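Non-ribosomal peptide synthetase (Methanobrevibacter ruminantium, PDB 6VTJ) is an archaeal peptide synthetase fragment pairing a thiolation domain, which carries 4'-phosphopantetheine, with a reductase domain that probably releases the peptide by NAD(P)H-dependent reduction. Local coordinates at residues G104-L109 / A306-L311; M322-D327 / S364-V369. All coordinates share one frame; numbering follows the deposited sequence.

Overall arrangement
The chain starts with the thiolation domain and then runs through helix 104-111 to the first parallel strands of the reductase Rossmann sheet. Contact 1 closes a long loop of 196 residues. It brings the end of helix 291-308 back to helix 104-111, on the periphery of the chain. The chain then enters strand 313-322. Contact 2 closes a shorter loop of 36 residues, tying the exit of that strand to the end of strand 360-365 and the start of helix 366-376. The two loops follow in series and neither nests in nor crosses the other. The centres of contact 1 and contact 2 lie about 33 Å apart. Contact 2 is buried; its Met-322 side chain lies about 7 Å from the bound 4'-phosphopantetheine.

Contact 1 of 2, residues G104-L109 / A306-L311; sequences GEINEL and AATKGL
Helix 104-111 meets the last turn of helix 291-308, with the CA atoms of Ile-106 and Thr-308 6.6 Å apart. The contact is small, burying 201 Å² in all. Thr-308 is its central residue and touches with its methyl branch. Thr-308 CG2 lies 4.0 Å from Glu-105 CB and 4.0 Å from the backbone N of Ile-106. Thr-308 CG2 is also 4.1 Å from Ile-106 CG1, and these two side chains cross at a slant. CG2 of Thr-308 is anti to the carbonyl carbon, while chi1 of 72° puts OG1 between the backbone N and the carbonyl carbon. OG1 is hydrogen-bonded to the carbonyl O of Gln-305, one turn back in its own helix. The hydroxyl is thus satisfied locally, and the methyl is left to make the apolar contact. Leu-109 comes in with one branch. Leu-109 CD1 packs 3.6 Å from Ala-307 CB and 3.8 Å from the backbone N of Thr-308. Ile-106 is buried and also rests on Arg-301 and Leu-304 of helix 291-308. After Thr-308, Gly-310 is the first residue to leave helical angles, with phi 114°. Gly-310 N bonds to Ala-307 O, and Leu-311 N bonds to Ala-306 O. The arrangement is apolar helix-to-helix packing on the outside of the Rossmann-type reductase domain, beside a helix end closed by a Schellman motif.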
loop_
_atom_site.group_PDB
_atom_site.type_symbol
_atom_site.label_atom_id
_atom_site.label_comp_id
_atom_site.label_asym_id
_atom_site.label_seq_id
_atom_site.Cartn_x
_atom_site.Cartn_y
_atom_site.Cartn_z
ATOM N N GLY A 104 14.746 0.076 -22.369
ATOM C CA GLY A 104 14.614 0.993 -23.491
ATOM C C GLY A 104 13.200 1.082 -24.031
ATOM O O GLY A 104 12.650 2.178 -24.194
ATOM N N GLU A 105 12.586 -0.073 -24.316
ATOM C CA GLU A 105 11.267 -0.081 -24.948
ATOM C C GLU A 105 10.184 0.472 -24.020
ATOM O O GLU A 105 9.289 1.222 -24.454
ATOM C CB GLU A 105 10.916 -1.502 -25.379
ATOM C CG GLU A 105 11.649 -1.973 -26.620
ATOM C CD GLU A 105 11.006 -3.203 -27.231
ATOM O OE1 GLU A 105 11.495 -4.328 -26.971
ATOM O OE2 GLU A 105 10.005 -3.043 -27.966
ATOM N N ILE A 106 10.234 0.090 -22.746
ATOM C CA ILE A 106 9.317 0.656 -21.763
ATOM C C ILE A 106 9.449 2.176 -21.725
ATOM O O ILE A 106 8.449 2.894 -21.742
ATOM C CB ILE A 106 9.568 0.024 -20.383
ATOM C CG1 ILE A 106 8.928 -1.355 -20.319
ATOM C CG2 ILE A 106 9.061 0.923 -19.282
ATOM C CD1 ILE A 106 9.134 -2.057 -19.014
ATOM N N ASN A 107 10.690 2.684 -21.674
ATOM C CA ASN A 107 10.914 4.127 -21.580
ATOM C C ASN A 107 10.388 4.851 -22.816
ATOM O O ASN A 107 9.840 5.966 -22.721
ATOM C CB ASN A 107 12.405 4.410 -21.376
ATOM C CG ASN A 107 12.849 4.161 -19.947
ATOM O OD1 ASN A 107 12.020 4.187 -19.039
ATOM N ND2 ASN A 107 14.155 3.930 -19.731
ATOM N N GLU A 108 10.535 4.225 -23.986
ATOM C CA GLU A 108 9.968 4.790 -25.204
ATOM C C GLU A 108 8.450 4.893 -25.105
ATOM O O GLU A 108 7.858 5.898 -25.523
ATOM C CB GLU A 108 10.377 3.947 -26.414
ATOM C CG GLU A 108 11.573 4.504 -27.179
ATOM N N LEU A 109 7.798 3.859 -24.571
ATOM C CA LEU A 109 6.350 3.941 -24.393
ATOM C C LEU A 109 5.993 5.036 -23.397
ATOM O O LEU A 109 5.061 5.818 -23.621
ATOM C CB LEU A 109 5.791 2.603 -23.907
ATOM C CG LEU A 109 5.442 1.482 -24.877
ATOM C CD1 LEU A 109 4.513 0.501 -24.179
ATOM C CD2 LEU A 109 4.820 2.011 -26.163
ATOM N N ALA A 306 4.283 -6.166 -21.207
ATOM C CA ALA A 306 3.159 -6.640 -22.019
ATOM C C ALA A 306 2.659 -5.547 -22.957
ATOM O O ALA A 306 2.221 -5.834 -24.081
ATOM C CB ALA A 306 2.011 -7.119 -21.137
ATOM N N ALA A 307 2.696 -4.290 -22.499
ATOM C CA ALA A 307 2.326 -3.185 -23.381
ATOM C C ALA A 307 3.279 -3.071 -24.562
ATOM O O ALA A 307 2.848 -2.775 -25.680
ATOM C CB ALA A 307 2.292 -1.868 -22.610
ATOM N N THR A 308 4.582 -3.282 -24.334
ATOM C CA THR A 308 5.529 -3.244 -25.450
ATOM C C THR A 308 5.251 -4.358 -26.431
ATOM O O THR A 308 5.701 -4.287 -27.574
ATOM C CB THR A 308 6.995 -3.361 -25.012
ATOM O OG1 THR A 308 7.276 -4.703 -24.582
ATOM C CG2 THR A 308 7.328 -2.386 -23.910
ATOM N N LYS A 309 4.540 -5.392 -26.006
ATOM C CA LYS A 309 4.107 -6.413 -26.951
ATOM C C LYS A 309 2.714 -6.158 -27.520
ATOM O O LYS A 309 2.241 -6.950 -28.333
ATOM C CB LYS A 309 4.147 -7.802 -26.302
ATOM C CG LYS A 309 5.536 -8.277 -25.911
ATOM C CD LYS A 309 6.534 -8.056 -27.044
ATOM N N GLY A 310 2.036 -5.089 -27.121
ATOM C CA GLY A 310 0.777 -4.730 -27.750
ATOM C C GLY A 310 -0.445 -4.821 -26.860
ATOM O O GLY A 310 -1.545 -4.487 -27.322
ATOM N N LEU A 311 -0.322 -5.266 -25.622
ATOM C CA LEU A 311 -1.453 -5.228 -24.691
ATOM C C LEU A 311 -1.792 -3.783 -24.323
ATOM O O LEU A 311 -0.903 -3.024 -23.932
ATOM C CB LEU A 311 -1.120 -6.019 -23.421
ATOM C CG LEU A 311 -2.305 -6.329 -22.504
ATOM C CD1 LEU A 311 -3.335 -7.202 -23.227
ATOM C CD2 LEU A 311 -1.837 -6.988 -21.216
#

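Contact 2 of 2, residues M322-D327 / S364-V369; sequences MSRYSD and SQIDYV
Met-322 and Gln-365 pair as a parallel beta bridge where two strands of the Rossmann-type sheet end. Met-322 N donates to Ser-364 O at 3.0 Å, and Ile-366 N donates to Met-322 O at 2.9 Å. Gln-365 is the N-cap residue of helix 366-376. Gln-365 CB lies 3.5 Å from Ser-323 O. Its CG, anti to the carbonyl carbon, packs against CB of Tyr-325. The side chain bends at chi2 (96°), which sets CD. The amide lies alongside the Tyr-325 ring, the two planes 82° apart. At the tip Gln-365 NE2 comes 3.9 Å from Tyr-325 CD1 and donates to the carbonyl O of Pro-470. CG2 of Ile-366 meets CG of Arg-324 at 3.6 Å. The guanidinium of Arg-324 grips Asp-327 side-on, through NE and NH2, and its NH1 reaches His-141. The Met-322 side chain is about 7 Å from the bound 4'-phosphopantetheine and touches Asn-337, which lines its pocket. Asp-367, in the first turn of the helix, fastens the loop. Its carboxylate faces the backbone of the 322-327 segment: Ser-326 N makes a weak bond to OD2, and Tyr-325 N donates to Asp-367 OD1 at 2.9 Å and nearly straight, at 170°.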
loop_
_atom_site.group_PDB
_atom_site.type_symbol
_atom_site.label_atom_id
_atom_site.label_comp_id
_atom_site.label_asym_id
_atom_site.label_seq_id
_atom_site.Cartn_x
_atom_site.Cartn_y
_atom_site.Cartn_z
ATOM N N MET A 322 -7.535 6.688 2.255
ATOM C CA MET A 322 -8.172 7.127 3.492
ATOM C C MET A 322 -9.696 6.986 3.412
ATOM O O MET A 322 -10.267 6.592 2.391
ATOM C CB MET A 322 -7.761 8.571 3.805
ATOM C CG MET A 322 -6.342 8.648 4.393
ATOM S SD MET A 322 -6.279 7.984 6.072
ATOM C CE MET A 322 -5.372 6.419 5.936
ATOM N N SER A 323 -10.346 7.345 4.514
ATOM C CA SER A 323 -11.775 7.117 4.700
ATOM C C SER A 323 -12.616 7.881 3.686
ATOM O O SER A 323 -12.211 8.930 3.163
ATOM C CB SER A 323 -12.186 7.540 6.110
ATOM O OG SER A 323 -11.207 7.113 7.025
ATOM N N ARG A 324 -13.817 7.349 3.439
ATOM C CA ARG A 324 -14.756 7.966 2.506
ATOM C C ARG A 324 -14.964 9.435 2.828
ATOM O O ARG A 324 -15.080 9.830 3.997
ATOM C CB ARG A 324 -16.112 7.255 2.528
ATOM C CG ARG A 324 -16.096 5.888 1.886
ATOM C CD ARG A 324 -17.474 5.449 1.440
ATOM N NE ARG A 324 -18.388 5.177 2.555
ATOM C CZ ARG A 324 -18.797 3.961 2.911
ATOM N NH1 ARG A 324 -18.350 2.899 2.258
ATOM N NH2 ARG A 324 -19.647 3.799 3.927
ATOM N N TYR A 325 -15.004 10.238 1.770
ATOM C CA TYR A 325 -15.350 11.645 1.914
ATOM C C TYR A 325 -16.780 11.819 2.416
ATOM O O TYR A 325 -17.059 12.704 3.242
ATOM C CB TYR A 325 -15.169 12.356 0.574
ATOM C CG TYR A 325 -15.434 13.840 0.653
ATOM C CD1 TYR A 325 -14.545 14.686 1.308
ATOM C CD2 TYR A 325 -16.572 14.400 0.083
ATOM C CE1 TYR A 325 -14.786 16.066 1.388
ATOM C CE2 TYR A 325 -16.818 15.778 0.153
ATOM C CZ TYR A 325 -15.925 16.601 0.798
ATOM O OH TYR A 325 -16.162 17.960 0.863
ATOM N N SER A 326 -17.693 10.960 1.952
ATOM C CA SER A 326 -19.110 11.174 2.224
ATOM C C SER A 326 -19.422 10.999 3.699
ATOM O O SER A 326 -20.093 11.840 4.298
ATOM C CB SER A 326 -19.963 10.223 1.381
ATOM O OG SER A 326 -19.626 8.858 1.619
ATOM N N ASP A 327 -18.920 9.931 4.312
ATOM C CA ASP A 327 -19.341 9.587 5.667
ATOM C C ASP A 327 -18.212 9.166 6.598
ATOM O O ASP A 327 -18.501 8.730 7.722
ATOM C CB ASP A 327 -20.385 8.458 5.620
ATOM C CG ASP A 327 -19.872 7.203 4.911
ATOM O OD1 ASP A 327 -18.647 7.097 4.596
ATOM O OD2 ASP A 327 -20.716 6.312 4.650
ATOM N N SER A 364 -6.271 10.683 0.234
ATOM C CA SER A 364 -6.977 10.201 -0.951
ATOM C C SER A 364 -8.209 9.434 -0.489
ATOM O O SER A 364 -8.141 8.240 -0.191
ATOM C CB SER A 364 -6.043 9.341 -1.792
ATOM O OG SER A 364 -4.956 10.116 -2.285
ATOM N N GLN A 365 -9.346 10.138 -0.428
ATOM C CA GLN A 365 -10.596 9.553 0.049
ATOM C C GLN A 365 -11.029 8.405 -0.861
ATOM O O GLN A 365 -11.149 8.578 -2.082
ATOM C CB GLN A 365 -11.679 10.631 0.107
ATOM C CG GLN A 365 -11.274 11.893 0.920
ATOM C CD GLN A 365 -10.733 13.036 0.052
ATOM O OE1 GLN A 365 -10.337 12.830 -1.098
ATOM N NE2 GLN A 365 -10.747 14.253 0.596
ATOM N N ILE A 366 -11.290 7.238 -0.252
ATOM C CA ILE A 366 -11.402 5.976 -0.995
ATOM C C ILE A 366 -12.523 6.015 -2.036
ATOM O O ILE A 366 -12.422 5.364 -3.097
ATOM C CB ILE A 366 -11.574 4.799 -0.009
ATOM C CG1 ILE A 366 -11.324 3.451 -0.687
ATOM C CG2 ILE A 366 -12.965 4.788 0.551
ATOM C CD1 ILE A 366 -9.925 3.214 -1.167
ATOM N N ASP A 367 -13.602 6.759 -1.766
ATOM C CA ASP A 367 -14.668 6.832 -2.764
ATOM C C ASP A 367 -14.210 7.643 -3.967
ATOM O O ASP A 367 -14.506 7.293 -5.115
ATOM C CB ASP A 367 -15.980 7.390 -2.163
ATOM C CG ASP A 367 -15.785 8.580 -1.209
ATOM O OD1 ASP A 367 -14.644 8.935 -0.839
ATOM O OD2 ASP A 367 -16.814 9.161 -0.793
ATOM N N TYR A 368 -13.404 8.677 -3.728
ATOM C CA TYR A 368 -12.862 9.423 -4.847
ATOM C C TYR A 368 -11.693 8.701 -5.515
ATOM O O TYR A 368 -11.526 8.837 -6.732
ATOM C CB TYR A 368 -12.506 10.835 -4.390
ATOM C CG TYR A 368 -13.753 11.683 -4.354
ATOM C CD1 TYR A 368 -14.664 11.559 -3.313
ATOM C CD2 TYR A 368 -14.045 12.580 -5.382
ATOM C CE1 TYR A 368 -15.810 12.310 -3.286
ATOM C CE2 TYR A 368 -15.200 13.338 -5.363
ATOM C CZ TYR A 368 -16.076 13.198 -4.318
ATOM O OH TYR A 368 -17.222 13.945 -4.299
ATOM N N VAL A 369 -10.908 7.891 -4.781
ATOM C CA VAL A 369 -9.924 7.047 -5.459
ATOM C C VAL A 369 -10.622 6.146 -6.463
ATOM O O VAL A 369 -10.189 6.019 -7.615
ATOM C CB VAL A 369 -9.105 6.213 -4.461
ATOM C CG1 VAL A 369 -8.165 5.293 -5.220
ATOM C CG2 VAL A 369 -8.312 7.107 -3.540
#